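Local coordinates for amide synthase (PDB 1L5A), which probably forms an amide bond in vibriobactin biosynthesis, as a stand-alone condensation enzyme of nonribosomal peptide synthesis, at residues A[204-209]-A[379-384]. Residues are numbered along the deposited sequence; the frame is centred on the assembly and turned at random.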
ATOM      1  N   GLN A 204      35.112   9.469  21.733  1.00 47.04           N
ATOM      2  CA  GLN A 204      36.508   9.244  21.365  1.00 46.34           C
ATOM      3  C   GLN A 204      37.290   8.371  22.333  1.00 43.53           C
ATOM      4  O   GLN A 204      38.263   7.735  21.943  1.00 44.70           O
ATOM      5  CB  GLN A 204      37.247  10.571  21.150  1.00 46.85           C
ATOM      6  CG  GLN A 204      37.508  11.382  22.387  1.00 49.15           C
ATOM      7  CD  GLN A 204      38.095  12.759  22.067  1.00 57.37           C
ATOM      8  OE1 GLN A 204      39.155  12.874  21.420  1.00 50.22           O
ATOM      9  NE2 GLN A 204      37.410  13.814  22.525  1.00 46.28           N
ATOM     10  N   LEU A 205      36.874   8.311  23.589  1.00 42.60           N
ATOM     11  CA  LEU A 205      37.602   7.466  24.518  1.00 42.27           C
ATOM     12  C   LEU A 205      37.242   5.994  24.381  1.00 42.61           C
ATOM     13  O   LEU A 205      37.560   5.195  25.256  1.00 47.61           O
ATOM     14  CB  LEU A 205      37.372   7.924  25.946  1.00 35.18           C
ATOM     15  CG  LEU A 205      37.916   9.324  26.169  1.00 37.03           C
ATOM     16  CD1 LEU A 205      37.704   9.730  27.632  1.00 40.29           C
ATOM     17  CD2 LEU A 205      39.391   9.339  25.793  1.00 36.70           C
ATOM     18  N   SER A 206      36.582   5.629  23.289  1.00 39.23           N
ATOM     19  CA  SER A 206      36.213   4.232  23.075  1.00 40.04           C
ATOM     20  C   SER A 206      37.423   3.295  23.166  1.00 36.91           C
ATOM     21  O   SER A 206      38.512   3.650  22.747  1.00 41.35           O
ATOM     22  CB  SER A 206      35.575   4.079  21.708  1.00 40.07           C
ATOM     23  OG  SER A 206      35.509   2.710  21.368  1.00 54.40           O
ATOM     24  N   HIS A 207      37.221   2.099  23.703  1.00 31.78           N
ATOM     25  CA  HIS A 207      38.276   1.106  23.854  1.00 34.49           C
ATOM     26  C   HIS A 207      37.616  -0.233  23.575  1.00 37.50           C
ATOM     27  O   HIS A 207      37.044  -0.846  24.468  1.00 48.27           O
ATOM     28  CB  HIS A 207      38.833   1.127  25.291  1.00 42.23           C
ATOM     29  CG  HIS A 207      39.904   0.111  25.551  1.00 42.86           C
ATOM     30  ND1 HIS A 207      41.238   0.348  25.290  1.00 44.62           N
ATOM     31  CD2 HIS A 207      39.835  -1.154  26.032  1.00 46.59           C
ATOM     32  CE1 HIS A 207      41.945  -0.726  25.601  1.00 41.82           C
ATOM     33  NE2 HIS A 207      41.118  -1.653  26.053  1.00 47.12           N
ATOM     34  N   ALA A 208      37.712  -0.695  22.334  1.00 39.49           N
ATOM     35  CA  ALA A 208      37.065  -1.939  21.916  1.00 37.62           C
ATOM     36  C   ALA A 208      37.811  -3.240  22.148  1.00 35.47           C
ATOM     37  O   ALA A 208      39.017  -3.317  21.955  1.00 43.28           O
ATOM     38  CB  ALA A 208      36.680  -1.837  20.428  1.00 37.85           C
ATOM     39  N   VAL A 209      37.075  -4.261  22.561  1.00 28.87           N
ATOM     40  CA  VAL A 209      37.636  -5.583  22.771  1.00 37.52           C
ATOM     41  C   VAL A 209      36.706  -6.579  22.072  1.00 41.01           C
ATOM     42  O   VAL A 209      35.507  -6.330  21.932  1.00 42.95           O
ATOM     43  CB  VAL A 209      37.780  -5.934  24.290  1.00 39.00           C
ATOM     44  CG1 VAL A 209      38.872  -5.050  24.917  1.00 32.06           C
ATOM     45  CG2 VAL A 209      36.446  -5.749  25.022  1.00 33.89           C
ATOM     46  N   THR A 379      31.727  -8.140  20.829  1.00 36.36           N
ATOM     47  CA  THR A 379      32.531  -6.933  20.971  1.00 32.88           C
ATOM     48  C   THR A 379      31.961  -5.944  21.988  1.00 38.78           C
ATOM     49  O   THR A 379      30.761  -5.665  21.999  1.00 36.45           O
ATOM     50  CB  THR A 379      32.633  -6.220  19.631  1.00 34.63           C
ATOM     51  OG1 THR A 379      33.334  -7.064  18.715  1.00 45.81           O
ATOM     52  CG2 THR A 379      33.346  -4.888  19.774  1.00 28.07           C
ATOM     53  N   ALA A 380      32.832  -5.408  22.838  1.00 38.74           N
ATOM     54  CA  ALA A 380      32.410  -4.450  23.846  1.00 34.98           C
ATOM     55  C   ALA A 380      33.344  -3.262  23.869  1.00 35.30           C
ATOM     56  O   ALA A 380      34.524  -3.386  23.562  1.00 38.16           O
ATOM     57  CB  ALA A 380      32.386  -5.101  25.216  1.00 34.57           C
ATOM     58  N   ASP A 381      32.795  -2.105  24.211  1.00 32.50           N
ATOM     59  CA  ASP A 381      33.575  -0.889  24.340  1.00 34.70           C
ATOM     60  C   ASP A 381      33.756  -0.731  25.849  1.00 34.14           C
ATOM     61  O   ASP A 381      32.824  -0.352  26.560  1.00 33.53           O
ATOM     62  CB  ASP A 381      32.809   0.303  23.774  1.00 27.30           C
ATOM     63  CG  ASP A 381      33.270   1.621  24.368  1.00 37.39           C
ATOM     64  OD1 ASP A 381      34.457   1.713  24.761  1.00 33.66           O
ATOM     65  OD2 ASP A 381      32.447   2.564  24.434  1.00 30.45           O
ATOM     66  N   LEU A 382      34.947  -1.033  26.340  1.00 33.35           N
ATOM     67  CA  LEU A 382      35.196  -0.952  27.776  1.00 37.77           C
ATOM     68  C   LEU A 382      34.940   0.414  28.412  1.00 35.17           C
ATOM     69  O   LEU A 382      34.784   0.512  29.626  1.00 36.31           O
ATOM     70  CB  LEU A 382      36.612  -1.451  28.091  1.00 36.77           C
ATOM     71  CG  LEU A 382      36.761  -2.934  27.707  1.00 42.67           C
ATOM     72  CD1 LEU A 382      38.039  -3.523  28.275  1.00 42.38           C
ATOM     73  CD2 LEU A 382      35.559  -3.707  28.248  1.00 41.05           C
ATOM     74  N   ALA A 383      34.857   1.455  27.590  1.00 32.44           N
ATOM     75  CA  ALA A 383      34.604   2.802  28.086  1.00 31.72           C
ATOM     76  C   ALA A 383      33.107   3.051  28.310  1.00 33.90           C
ATOM     77  O   ALA A 383      32.714   4.086  28.840  1.00 34.22           O
ATOM     78  CB  ALA A 383      35.150   3.823  27.101  1.00 29.65           C
ATOM     79  N   SER A 384      32.271   2.110  27.894  1.00 31.22           N
ATOM     80  CA  SER A 384      30.830   2.271  28.071  1.00 40.49           C
ATOM     81  C   SER A 384      30.150   0.934  28.351  1.00 42.36           C
ATOM     82  O   SER A 384      28.935   0.803  28.194  1.00 42.03           O
ATOM     83  CB  SER A 384      30.203   2.899  26.819  1.00 39.18           C
ATOM     84  OG  SER A 384      30.356   2.041  25.691  1.00 39.70           O
TER
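Val-209 and Ala-380 face each other as an antiparallel hydrogen-bonded pair, Val-209 N giving to Ala-380 O at 2.9 Å and Ala-380 N to Val-209 O at 3.0 Å. Their side chains lie on the same face of the sheet, where Trp-390 of helix 387-409 touches both. This is the close-packed end. Leu-382, just past the end of its strand, crosses Val-209 at about a right angle: its CD1 sits 3.8 Å from Val-209 CG1, while Val-209 CG2 faces Leu-382 CG and CD2. One residue pair further, Ala-208 and Asp-381 form a non-hydrogen-bonded pair with their side chains on the other face, and beyond the paired strands one more backbone bond follows, Leu-382 N to His-207 O at 2.8 Å. The pairing joins the start of strand 208-214, the outermost strand of its sheet within this chain, to the end of strand 374-381, in a condensation domain, a fold built of two chloramphenicol-acetyltransferase-like halves. Here residues 382-384 turn away, and the side chain of Asp-381 takes over the pairing. Its CG stands anti to the backbone N (chi1 156°); OD1 accepts from His-207 N at 3.0 Å in a nearly straight bond (171°) and from Ala-383 N at 2.9 Å, the latter closing an Asx turn. The two N-H groups approach from opposite faces of the carboxylate, and OD2 bonds to Tyr-201 OH; together these bonds fix the rotation of the group. The exposed His-207 ring packs with one edge against Leu-382, His-207 CD2 lying 3.7 Å from Leu-382 CD1. At Ser-206 and Leu-205 the contact thins, and the last touch between the two segments is the methyl of Ala-383 against the carbonyl oxygen of Leu-205.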